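Local coordinates for protein LacI family transcription regulator (PDB 4O5A) that probably represses transcription as a LacI-type dimer, sensing a small effector, likely a sugar, in a periplasmic-binding-protein-like core domain, at residues His294-Ala299 with Glu336-Ala341; Leu73-Asp78 with Val108-Asp113; Ser173-Ala178 with Tyr207-Ala212. All blocks are in the same frame, centred on the assembly; numbering follows the deposited sequence. Where two conformers were deposited one is given.

Interaction 1: His294-Ala299 with Glu336-Ala341; sequences HPPITA and ERASTA
In the C-terminal subdomain of the periplasmic-binding-protein-like core, a type I beta turn from Arg337 to Thr340 packs beside Thr298 and the residues leading into the strand that runs on to 301. Thr298 OG1 lies beside its own backbone N, anti to the carbonyl carbon (chi1 -70°), and is gripped twice: it accepts from Arg337 N at 2.8 Å and donates to Thr340 OG1 at 2.9 Å. The two threonine side chains cross at about a right angle, and Thr340 OG1 is also bonded to His185. Thr298 N in turn donates to Ser339 OG at 2.8 Å, a hydroxyl also hydrogen-bonded to Ile281 O of strand 280-284, so this buried serine ties the turn to two strands.

Farther out the contact turns apolar. Pro295, preceded by a cis peptide bond, sets CB against Ala338 CB at 3.7 Å, while Pro296 CB meets Arg337 CD at 3.9 Å. The Arg337 chain, extended from CG to NE, runs past the Ile297 carbonyl towards Ala299 CB, and NH2 forms a salt bridge with Asp286. Two partners thus fix the rotation of the guanidinium; across the contact, NH1 reaches Ile297 O at 2.8 Å, with the oxygen only 3° out of the guanidinium plane and the donor nearly along the C=O axis.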
ATOM      1  N   HIS A 294      11.802 -10.382  10.996  1.00 16.66           N
ATOM      2  CA  HIS A 294      12.742 -11.032  11.927  1.00 16.91           C
ATOM      3  C   HIS A 294      12.920 -12.518  11.617  1.00 15.45           C
ATOM      4  O   HIS A 294      12.177 -13.350  12.132  1.00 19.94           O
ATOM      5  CB  HIS A 294      12.219 -10.871  13.363  1.00 18.08           C
ATOM      6  CG  HIS A 294      13.104 -11.486  14.394  1.00 22.55           C
ATOM      7  ND1 HIS A 294      14.453 -11.212  14.478  1.00 24.51           N
ATOM      8  CD2 HIS A 294      12.836 -12.349  15.407  1.00 32.83           C
ATOM      9  CE1 HIS A 294      14.978 -11.888  15.485  1.00 32.63           C
ATOM     10  NE2 HIS A 294      14.012 -12.585  16.065  1.00 31.79           N
ATOM     11  N   PRO A 295      13.905 -12.876  10.781  1.00 16.13           N
ATOM     12  CA  PRO A 295      14.901 -12.032  10.116  1.00 15.87           C
ATOM     13  C   PRO A 295      14.350 -11.411   8.833  1.00 15.17           C
ATOM     14  O   PRO A 295      13.276 -11.806   8.350  1.00 17.45           O
ATOM     15  CB  PRO A 295      16.005 -13.034   9.776  1.00 21.04           C
ATOM     16  CG  PRO A 295      15.249 -14.306   9.497  1.00 21.06           C
ATOM     17  CD  PRO A 295      14.166 -14.311  10.541  1.00 19.41           C
ATOM     18  N   PRO A 296      15.072 -10.434   8.285  1.00 14.80           N
ATOM     19  CA  PRO A 296      14.633  -9.848   7.012  1.00 18.17           C
ATOM     20  C   PRO A 296      14.466 -10.909   5.913  1.00 17.27           C
ATOM     21  O   PRO A 296      15.229 -11.880   5.816  1.00 18.11           O
ATOM     22  CB  PRO A 296      15.756  -8.872   6.676  1.00 18.63           C
ATOM     23  CG  PRO A 296      16.302  -8.473   8.023  1.00 19.34           C
ATOM     24  CD  PRO A 296      16.253  -9.751   8.834  1.00 16.15           C
ATOM     25  N   ILE A 297      13.443 -10.707   5.087  1.00 18.10           N
ATOM     26  CA  ILE A 297      12.962 -11.741   4.179  1.00 14.79           C
ATOM     27  C   ILE A 297      13.454 -11.530   2.738  1.00 16.03           C
ATOM     28  O   ILE A 297      13.247 -10.465   2.134  1.00 17.34           O
ATOM     29  CB  ILE A 297      11.418 -11.814   4.223  1.00 17.60           C
ATOM     30  CG1 ILE A 297      10.937 -12.177   5.648  1.00 16.04           C
ATOM     31  CG2 ILE A 297      10.889 -12.833   3.214  1.00 18.05           C
ATOM     32  CD1 ILE A 297       9.413 -12.188   5.802  1.00 16.32           C
ATOM     33  N   THR A 298      14.094 -12.570   2.208  1.00 14.29           N
ATOM     34  CA  THR A 298      14.572 -12.615   0.825  1.00 14.03           C
ATOM     35  C   THR A 298      13.376 -12.458  -0.114  1.00 15.73           C
ATOM     36  O   THR A 298      12.336 -13.092   0.084  1.00 16.06           O
ATOM     37  CB  THR A 298      15.244 -13.955   0.570  1.00 15.42           C
ATOM     38  OG1 THR A 298      16.481 -13.997   1.293  1.00 18.93           O
ATOM     39  CG2 THR A 298      15.510 -14.154  -0.915  1.00 18.93           C
ATOM     40  N   ALA A 299      13.498 -11.604  -1.132  1.00 17.29           N
ATOM     41  CA  ALA A 299      12.329 -11.261  -1.936  1.00 14.32           C
ATOM     42  C   ALA A 299      12.660 -11.172  -3.418  1.00 15.92           C
ATOM     43  O   ALA A 299      13.725 -10.704  -3.786  1.00 18.71           O
ATOM     44  CB  ALA A 299      11.767  -9.940  -1.498  1.00 16.09           C
ATOM     45  N   GLU A 336      18.641 -10.905  -1.919  1.00 22.52           N
ATOM     46  CA  GLU A 336      18.975 -11.914  -0.916  0.57 23.89           C
ATOM     47  C   GLU A 336      19.097 -11.299   0.465  1.00 22.35           C
ATOM     48  O   GLU A 336      19.875 -10.363   0.686  1.00 22.73           O
ATOM     49  CB  GLU A 336      20.278 -12.626  -1.277  0.57 23.82           C
ATOM     50  CG  GLU A 336      20.191 -13.477  -2.527  0.57 27.31           C
ATOM     51  CD  GLU A 336      21.534 -14.070  -2.918  0.57 31.48           C
ATOM     52  OE1 GLU A 336      22.236 -14.616  -2.035  0.57 36.47           O
ATOM     53  OE2 GLU A 336      21.890 -13.982  -4.113  0.57 39.14           O
ATOM     54  N   ARG A 337      18.314 -11.828   1.395  1.00 21.15           N
ATOM     55  CA  ARG A 337      18.335 -11.360   2.773  1.00 22.61           C
ATOM     56  C   ARG A 337      18.564 -12.546   3.708  1.00 24.00           C
ATOM     57  O   ARG A 337      18.914 -13.645   3.272  1.00 23.77           O
ATOM     58  CB  ARG A 337      17.042 -10.584   3.111  1.00 18.25           C
ATOM     59  CG  ARG A 337      16.801  -9.367   2.191  1.00 16.36           C
ATOM     60  CD  ARG A 337      15.849  -8.337   2.781  1.00 19.44           C
ATOM     61  NE  ARG A 337      15.674  -7.172   1.895  1.00 20.83           N
ATOM     62  CZ  ARG A 337      14.650  -6.989   1.061  1.00 18.71           C
ATOM     63  NH1 ARG A 337      13.688  -7.903   0.968  1.00 16.84           N
ATOM     64  NH2 ARG A 337      14.595  -5.886   0.305  1.00 17.47           N
ATOM     65  N   ALA A 338      18.348 -12.328   4.993  1.00 18.64           N
ATOM     66  CA  ALA A 338      18.725 -13.313   5.993  1.00 20.61           C
ATOM     67  C   ALA A 338      17.840 -14.551   6.036  1.00 21.45           C
ATOM     68  O   ALA A 338      18.235 -15.565   6.619  1.00 26.23           O
ATOM     69  CB  ALA A 338      18.787 -12.657   7.365  1.00 23.61           C
ATOM     70  N   SER A 339      16.665 -14.496   5.416  1.00 16.53           N
ATOM     71  CA  SER A 339      15.700 -15.598   5.544  1.00 15.24           C
ATOM     72  C   SER A 339      15.945 -16.804   4.623  1.00 18.22           C
ATOM     73  O   SER A 339      15.177 -17.767   4.667  1.00 17.81           O
ATOM     74  CB  SER A 339      14.260 -15.087   5.350  1.00 16.37           C
ATOM     75  OG  SER A 339      14.031 -14.801   3.973  1.00 17.14           O
ATOM     76  N   THR A 340      16.974 -16.763   3.776  1.00 16.98           N
ATOM     77  CA  THR A 340      17.343 -17.959   3.007  1.00 18.11           C
ATOM     78  C   THR A 340      18.761 -18.344   3.353  1.00 22.76           C
ATOM     79  O   THR A 340      19.622 -17.472   3.488  1.00 26.92           O
ATOM     80  CB  THR A 340      17.191 -17.785   1.469  1.00 25.42           C
ATOM     81  OG1 THR A 340      17.818 -16.569   1.058  1.00 25.70           O
ATOM     82  CG2 THR A 340      15.715 -17.718   1.080  1.00 24.00           C
ATOM     83  N   ALA A 341      18.988 -19.646   3.510  1.00 20.29           N
ATOM     84  CA  ALA A 341      20.295 -20.172   3.905  1.00 23.34           C
ATOM     85  C   ALA A 341      20.365 -21.648   3.533  1.00 22.88           C
ATOM     86  O   ALA A 341      19.373 -22.205   3.072  1.00 22.03           O
ATOM     87  CB  ALA A 341      20.486 -19.966   5.412  1.00 25.18           C
TER

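Interaction 2: Leu73-Asp78 with Val108-Asp113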
ATOM      1  N   LEU A  73      -8.186   4.175 -16.057  1.00 19.58           N
ATOM      2  CA  LEU A  73      -7.851   3.008 -15.250  1.00 20.51           C
ATOM      3  C   LEU A  73      -9.020   2.667 -14.361  1.00 28.10           C
ATOM      4  O   LEU A  73      -9.461   3.497 -13.562  1.00 22.38           O
ATOM      5  CB  LEU A  73      -6.609   3.282 -14.386  1.00 20.28           C
ATOM      6  CG  LEU A  73      -6.238   2.197 -13.374  1.00 24.75           C
ATOM      7  CD1 LEU A  73      -5.981   0.873 -14.077  1.00 29.02           C
ATOM      8  CD2 LEU A  73      -5.015   2.622 -12.592  1.00 28.39           C
ATOM      9  N   VAL A  74      -9.541   1.452 -14.494  1.00 25.53           N
ATOM     10  CA  VAL A  74     -10.561   0.997 -13.557  1.00 22.79           C
ATOM     11  C   VAL A  74      -9.919   0.099 -12.512  1.00 29.81           C
ATOM     12  O   VAL A  74      -9.288  -0.902 -12.847  1.00 30.13           O
ATOM     13  CB  VAL A  74     -11.718   0.265 -14.256  1.00 26.30           C
ATOM     14  CG1 VAL A  74     -12.777  -0.119 -13.239  1.00 26.16           C
ATOM     15  CG2 VAL A  74     -12.340   1.160 -15.316  1.00 29.18           C
ATOM     16  N   LEU A  75     -10.057   0.481 -11.247  1.00 23.12           N
ATOM     17  CA  LEU A  75      -9.538  -0.331 -10.146  1.00 30.76           C
ATOM     18  C   LEU A  75     -10.647  -1.164  -9.518  1.00 37.28           C
ATOM     19  O   LEU A  75     -11.830  -0.833  -9.641  1.00 38.58           O
ATOM     20  CB  LEU A  75      -8.898   0.555  -9.079  1.00 32.02           C
ATOM     21  CG  LEU A  75      -7.667   1.351  -9.499  1.00 32.48           C
ATOM     22  CD1 LEU A  75      -7.212   2.261  -8.366  1.00 37.36           C
ATOM     23  CD2 LEU A  75      -6.566   0.395  -9.894  1.00 38.86           C
ATOM     24  N   GLY A  76     -10.277  -2.241  -8.833  1.00 35.72           N
ATOM     25  CA  GLY A  76     -11.268  -3.055  -8.153  1.00 32.20           C
ATOM     26  C   GLY A  76     -11.446  -2.583  -6.725  1.00 41.19           C
ATOM     27  O   GLY A  76     -10.466  -2.237  -6.065  1.00 45.29           O
ATOM     28  N   TYR A  77     -12.684  -2.554  -6.242  1.00 38.47           N
ATOM     29  CA  TYR A  77     -12.946  -2.117  -4.874  1.00 39.57           C
ATOM     30  C   TYR A  77     -12.307  -3.077  -3.871  1.00 50.17           C
ATOM     31  O   TYR A  77     -12.487  -4.295  -3.967  1.00 48.14           O
ATOM     32  CB  TYR A  77     -14.447  -1.996  -4.612  1.00 38.86           C
ATOM     33  CG  TYR A  77     -14.784  -1.550  -3.204  1.00 40.95           C
ATOM     34  CD1 TYR A  77     -14.539  -0.245  -2.790  1.00 40.75           C
ATOM     35  CD2 TYR A  77     -15.345  -2.430  -2.292  1.00 42.75           C
ATOM     36  CE1 TYR A  77     -14.850   0.169  -1.504  1.00 40.31           C
ATOM     37  CE2 TYR A  77     -15.654  -2.026  -1.004  1.00 46.62           C
ATOM     38  CZ  TYR A  77     -15.404  -0.725  -0.618  1.00 45.66           C
ATOM     39  OH  TYR A  77     -15.714  -0.323   0.663  1.00 47.12           O
ATOM     40  N   ASP A  78     -11.577  -2.504  -2.913  1.00 57.55           N
ATOM     41  CA  ASP A  78     -10.738  -3.244  -1.966  1.00 64.01           C
ATOM     42  C   ASP A  78      -9.631  -4.014  -2.673  1.00 69.12           C
ATOM     43  O   ASP A  78      -8.772  -3.414  -3.318  1.00 71.04           O
ATOM     44  CB  ASP A  78     -11.559  -4.178  -1.075  1.00 62.92           C
ATOM     45  CG  ASP A  78     -12.189  -3.458   0.087  1.00 61.80           C
ATOM     46  OD1 ASP A  78     -11.717  -2.347   0.410  1.00 61.26           O
ATOM     47  OD2 ASP A  78     -13.145  -4.003   0.679  1.00 63.95           O
ATOM     48  N   VAL A 108      -9.513   7.711 -12.844  1.00 16.27           N
ATOM     49  CA  VAL A 108      -9.689   6.486 -12.071  1.00 19.68           C
ATOM     50  C   VAL A 108     -11.142   6.259 -11.713  1.00 24.47           C
ATOM     51  O   VAL A 108     -11.801   7.130 -11.130  1.00 23.30           O
ATOM     52  CB  VAL A 108      -8.862   6.523 -10.784  1.00 20.97           C
ATOM     53  CG1 VAL A 108      -9.129   5.270  -9.933  1.00 23.20           C
ATOM     54  CG2 VAL A 108      -7.388   6.643 -11.110  1.00 24.32           C
ATOM     55  N   ARG A 109     -11.650   5.083 -12.071  1.00 20.79           N
ATOM     56  CA  ARG A 109     -12.950   4.659 -11.590  1.00 20.60           C
ATOM     57  C   ARG A 109     -12.830   3.324 -10.867  1.00 25.66           C
ATOM     58  O   ARG A 109     -11.780   2.694 -10.893  1.00 26.78           O
ATOM     59  CB  ARG A 109     -13.992   4.631 -12.713  1.00 24.95           C
ATOM     60  CG  ARG A 109     -14.488   6.033 -13.048  1.00 28.85           C
ATOM     61  CD  ARG A 109     -15.747   6.057 -13.893  1.00 30.22           C
ATOM     62  NE  ARG A 109     -16.889   5.424 -13.256  1.00 29.92           N
ATOM     63  CZ  ARG A 109     -18.136   5.538 -13.705  1.00 39.88           C
ATOM     64  NH1 ARG A 109     -18.382   6.272 -14.782  1.00 41.29           N
ATOM     65  NH2 ARG A 109     -19.136   4.932 -13.081  1.00 41.05           N
HETATM   66  N   MSE A 110     -13.898   2.915 -10.204  1.00 24.07           N
HETATM   67  CA  MSE A 110     -13.825   1.797  -9.275  1.00 28.32           C
HETATM   68  C   MSE A 110     -14.931   0.818  -9.626  1.00 32.92           C
HETATM   69  O   MSE A 110     -16.106   1.184  -9.631  1.00 34.33           O
HETATM   70  CB  MSE A 110     -13.997   2.325  -7.837  1.00 30.68           C
HETATM   71  CG  MSE A 110     -13.716   1.345  -6.681  1.00 38.61           C
HETATM   72 SE   MSE A 110     -11.817   1.023  -6.317  0.32 35.96          SE
HETATM   73  CE  MSE A 110     -11.115   2.792  -6.676  1.00 36.68           C
ATOM     74  N   SER A 111     -14.571  -0.425  -9.932  1.00 34.36           N
ATOM     75  CA  SER A 111     -15.599  -1.440 -10.155  1.00 40.39           C
ATOM     76  C   SER A 111     -15.960  -2.137  -8.838  1.00 37.12           C
ATOM     77  O   SER A 111     -15.089  -2.614  -8.103  1.00 36.21           O
ATOM     78  CB  SER A 111     -15.181  -2.445 -11.230  1.00 50.32           C
ATOM     79  OG  SER A 111     -14.204  -3.342 -10.750  1.00 55.31           O
HETATM   80  N   MSE A 112     -17.249  -2.166  -8.533  1.00 35.26           N
HETATM   81  CA  MSE A 112     -17.731  -2.704  -7.259  1.00 46.01           C
HETATM   82  C   MSE A 112     -18.187  -4.145  -7.435  1.00 56.29           C
HETATM   83  O   MSE A 112     -18.414  -4.862  -6.456  1.00 61.68           O
HETATM   84  CB  MSE A 112     -18.889  -1.855  -6.719  1.00 47.44           C
HETATM   85  CG  MSE A 112     -18.650  -0.348  -6.766  1.00 53.35           C
HETATM   86 SE   MSE A 112     -17.209   0.272  -5.594  0.37 42.25          SE
HETATM   87  CE  MSE A 112     -17.993  -0.269  -3.892  1.00 50.95           C
ATOM     88  N   ASP A 113     -18.322  -4.555  -8.694  1.00 59.05           N
ATOM     89  CA  ASP A 113     -18.805  -5.890  -9.037  1.00 63.29           C
ATOM     90  C   ASP A 113     -17.927  -6.508 -10.116  1.00 64.76           C
ATOM     91  O   ASP A 113     -16.859  -5.984 -10.426  1.00 59.27           O
ATOM     92  CB  ASP A 113     -20.261  -5.832  -9.510  1.00 60.29           C
TER
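Leu73 pairs with Val108, the first of four parallel bridges within these ranges of strands 70-76 and 105-111 in the N-terminal subdomain, the short strand segments inclined by 37°. Leu73 O accepts from Arg109 N at 3.1 Å, and Val108 CA adds a CA-H...O contact to the same oxygen. Val74 stands on the face shared with Arg109 and Ser111; its CG1, anti to the backbone N (chi1 -177°), packs on Ser111 CB at 3.9 Å. Leu75 uses both backbone groups: its N donates to Arg109 O, and its O receives Ser111 N at 2.8 Å. On the other face, Leu75 CD1 crosses to Val108 CG1 at 3.9 Å, and Leu75 CB meets the methyl CE of selenomethionine Met110. Gly76, paired with Ser111, turns its O to Met110 SE at 3.5 Å. Tyr77 N donates to Ser111 O at 3.0 Å, extending the ladder just past the strand ends. Over one face of its ring selenomethionine Met112 brings CE to 3.6 Å from the ring centroid, a CH-pi contact 16° off the normal. Met112 SE stands obliquely at 4.5 Å from that centroid, a Met-aromatic contact, while Met110 CG approaches the ring edge. Helix 116-127 packs on the Val74 face through Ile120 and Trp124, and strand 70-76 has strand 132-135 on its other flank. Strand 105-111 is outermost within its chain, but Val108 pairs antiparallel with a strand of the second subunit, whose Glu100 and Asp103 form salt bridges with Arg109.

Interaction 3: Ser173-Ala178 with Tyr207-Ala212; sequences SDDAAA and YIRDAA
A salt bridge between Asp175 and Arg209 joins the first turn of helix 175-188 to helix 206-219, two helices of the periplasmic-binding-protein-like core. Arg209 NE donates to Asp175 OD2 at 2.9 Å in a nearly straight bond, 169° at the hydrogen; NH2 adds a weak bond to the same oxygen at 3.4 Å. OD2 lies in the guanidinium plane, at its edge, yet the donor NE stands above the carboxylate. The two planes are 76° apart, so this is a one-oxygen grip, not a flat two-oxygen pairing. The extended Arg209 chain carries NE to the acid, and its guanidinium also makes a cation-pi contact with Trp284.

Beside the charges the helices touch through small groups. Ala212 CB faces Ala176, 3.8 Å from CA and 4.0 Å from CB, which lets the backbones approach to 5.2 Å between the CA atoms of this pair. Ile208 CG2 packs on the CB methylene of Asp175, at 4.2 Å, not on its carboxylate. One shell out, Asp174 is the N-cap of helix 175-188: its OD1 accepts from Ala177 N at 3.1 Å, with the N-H coming from above the carboxylate plane.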
ATOM      1  N   SER A 173       5.210  -9.393 -18.376  1.00 37.99           N
ATOM      2  CA  SER A 173       5.879  -9.917 -17.191  1.00 38.00           C
ATOM      3  C   SER A 173       6.523 -11.248 -17.541  1.00 36.08           C
ATOM      4  O   SER A 173       6.199 -11.853 -18.567  1.00 38.51           O
ATOM      5  CB  SER A 173       4.870 -10.123 -16.063  1.00 39.20           C
ATOM      6  OG  SER A 173       3.922 -11.110 -16.426  1.00 36.54           O
ATOM      7  N   ASP A 174       7.445 -11.725 -16.710  1.00 32.59           N
ATOM      8  CA  ASP A 174       8.025 -13.029 -16.966  1.00 36.54           C
ATOM      9  C   ASP A 174       8.054 -13.851 -15.693  1.00 34.55           C
ATOM     10  O   ASP A 174       9.112 -14.062 -15.103  1.00 35.25           O
ATOM     11  CB  ASP A 174       9.432 -12.912 -17.566  1.00 44.92           C
ATOM     12  CG  ASP A 174       9.874 -14.179 -18.294  1.00 51.41           C
ATOM     13  OD1 ASP A 174       9.332 -15.283 -18.031  1.00 47.91           O
ATOM     14  OD2 ASP A 174      10.792 -14.076 -19.137  1.00 55.44           O
ATOM     15  N   ASP A 175       6.890 -14.329 -15.282  1.00 23.57           N
ATOM     16  CA  ASP A 175       6.820 -15.136 -14.066  1.00 20.50           C
ATOM     17  C   ASP A 175       7.622 -16.439 -14.157  1.00 18.53           C
ATOM     18  O   ASP A 175       8.142 -16.904 -13.152  1.00 20.91           O
ATOM     19  CB  ASP A 175       5.371 -15.436 -13.680  1.00 29.25           C
ATOM     20  CG  ASP A 175       4.660 -14.224 -13.085  1.00 40.16           C
ATOM     21  OD1 ASP A 175       5.347 -13.242 -12.731  1.00 36.66           O
ATOM     22  OD2 ASP A 175       3.416 -14.256 -12.974  1.00 36.47           O
ATOM     23  N   ALA A 176       7.702 -17.043 -15.337  1.00 23.86           N
ATOM     24  CA  ALA A 176       8.482 -18.277 -15.484  1.00 26.25           C
ATOM     25  C   ALA A 176       9.963 -18.033 -15.204  1.00 27.54           C
ATOM     26  O   ALA A 176      10.616 -18.843 -14.538  1.00 22.91           O
ATOM     27  CB  ALA A 176       8.289 -18.878 -16.863  1.00 30.23           C
ATOM     28  N   ALA A 177      10.493 -16.924 -15.716  1.00 22.36           N
ATOM     29  CA  ALA A 177      11.877 -16.526 -15.430  1.00 22.01           C
ATOM     30  C   ALA A 177      12.100 -16.329 -13.937  1.00 27.80           C
ATOM     31  O   ALA A 177      13.043 -16.868 -13.355  1.00 24.26           O
ATOM     32  CB  ALA A 177      12.250 -15.247 -16.192  1.00 23.56           C
ATOM     33  N   ALA A 178      11.244 -15.520 -13.321  1.00 21.06           N
ATOM     34  CA  ALA A 178      11.328 -15.280 -11.884  1.00 22.87           C
ATOM     35  C   ALA A 178      11.275 -16.586 -11.082  1.00 22.43           C
ATOM     36  O   ALA A 178      11.992 -16.744 -10.086  1.00 21.57           O
ATOM     37  CB  ALA A 178      10.214 -14.342 -11.456  1.00 24.78           C
ATOM     38  N   TYR A 207      -1.623 -20.462 -13.615  0.52 35.90           N
ATOM     39  CA  TYR A 207      -1.195 -21.613 -14.400  0.52 39.06           C
ATOM     40  C   TYR A 207       0.202 -21.465 -15.001  0.52 37.38           C
ATOM     41  O   TYR A 207       0.892 -22.459 -15.224  0.52 34.35           O
ATOM     42  CB  TYR A 207      -2.230 -21.923 -15.477  0.52 43.83           C
ATOM     43  CG  TYR A 207      -3.554 -22.331 -14.882  0.52 49.35           C
ATOM     44  CD1 TYR A 207      -3.612 -22.916 -13.625  0.52 48.21           C
ATOM     45  CD2 TYR A 207      -4.743 -22.126 -15.564  0.52 51.92           C
ATOM     46  CE1 TYR A 207      -4.809 -23.292 -13.070  0.52 48.01           C
ATOM     47  CE2 TYR A 207      -5.951 -22.502 -15.012  0.52 50.73           C
ATOM     48  CZ  TYR A 207      -5.973 -23.084 -13.763  0.52 50.02           C
ATOM     49  OH  TYR A 207      -7.159 -23.468 -13.190  0.52 55.42           O
ATOM     50  N   ILE A 208       0.610 -20.228 -15.261  1.00 35.83           N
ATOM     51  CA  ILE A 208       1.961 -19.945 -15.735  1.00 36.21           C
ATOM     52  C   ILE A 208       2.955 -20.274 -14.632  1.00 32.91           C
ATOM     53  O   ILE A 208       3.972 -20.946 -14.862  1.00 28.78           O
ATOM     54  CB  ILE A 208       2.136 -18.450 -16.087  1.00 39.36           C
ATOM     55  CG1 ILE A 208       1.218 -18.051 -17.248  1.00 47.01           C
ATOM     56  CG2 ILE A 208       3.603 -18.138 -16.386  1.00 36.05           C
ATOM     57  CD1 ILE A 208       1.540 -18.733 -18.555  1.00 50.55           C
ATOM     58  N   ARG A 209       2.657 -19.799 -13.427  1.00 27.03           N
ATOM     59  CA  ARG A 209       3.534 -20.025 -12.295  1.00 24.82           C
ATOM     60  C   ARG A 209       3.613 -21.495 -11.922  1.00 27.86           C
ATOM     61  O   ARG A 209       4.698 -22.000 -11.655  1.00 23.93           O
ATOM     62  CB  ARG A 209       3.097 -19.193 -11.091  1.00 26.86           C
ATOM     63  CG  ARG A 209       3.207 -17.699 -11.349  1.00 30.60           C
ATOM     64  CD  ARG A 209       2.794 -16.882 -10.139  1.00 29.14           C
ATOM     65  NE  ARG A 209       3.038 -15.459 -10.376  1.00 25.96           N
ATOM     66  CZ  ARG A 209       3.088 -14.543  -9.417  1.00 25.32           C
ATOM     67  NH1 ARG A 209       2.901 -14.899  -8.155  1.00 22.92           N
ATOM     68  NH2 ARG A 209       3.323 -13.278  -9.726  1.00 28.59           N
ATOM     69  N   ASP A 210       2.468 -22.172 -11.902  1.00 26.14           N
ATOM     70  CA  ASP A 210       2.449 -23.583 -11.515  1.00 31.15           C
ATOM     71  C   ASP A 210       3.213 -24.424 -12.521  1.00 27.23           C
ATOM     72  O   ASP A 210       3.960 -25.329 -12.138  1.00 28.24           O
ATOM     73  CB  ASP A 210       1.019 -24.106 -11.360  1.00 36.96           C
ATOM     74  CG  ASP A 210       0.974 -25.599 -11.062  1.00 48.14           C
ATOM     75  OD1 ASP A 210       1.431 -26.006  -9.973  1.00 47.66           O
ATOM     76  OD2 ASP A 210       0.485 -26.370 -11.916  1.00 56.69           O
ATOM     77  N   ALA A 211       3.045 -24.124 -13.809  1.00 25.57           N
ATOM     78  CA  ALA A 211       3.749 -24.879 -14.840  1.00 31.47           C
ATOM     79  C   ALA A 211       5.264 -24.706 -14.717  1.00 31.64           C
ATOM     80  O   ALA A 211       6.021 -25.672 -14.845  1.00 25.91           O
ATOM     81  CB  ALA A 211       3.270 -24.483 -16.235  1.00 31.93           C
ATOM     82  N   ALA A 212       5.699 -23.474 -14.474  1.00 26.11           N
ATOM     83  CA  ALA A 212       7.116 -23.190 -14.297  1.00 25.91           C
ATOM     84  C   ALA A 212       7.686 -23.892 -13.065  1.00 21.69           C
ATOM     85  O   ALA A 212       8.740 -24.523 -13.146  1.00 22.52           O
ATOM     86  CB  ALA A 212       7.366 -21.682 -14.227  1.00 22.34           C
TER

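The three contacts are spread over the two-lobed core of the LacI family. Interaction 2 lies in the sheet of the N-terminal subdomain and interaction 1 in that of the C-terminal one, on opposite sides of the chain's centre, with centres 34 Å apart. Interaction 3 is the most central, its centre about 10 Å from the centre of the chain; its nearest atoms come within about 9 Å of interaction 1 and about 16 Å of interaction 2. Arg209 of interaction 3 reaches Trp284, at the end of strand 280-284, which also borders interaction 1. In relatives, effectors bind between the lobes. Interaction 2 lies at the dimer interface, interaction 1 touches the second subunit through His294 alone, and no other chain touches interaction 3.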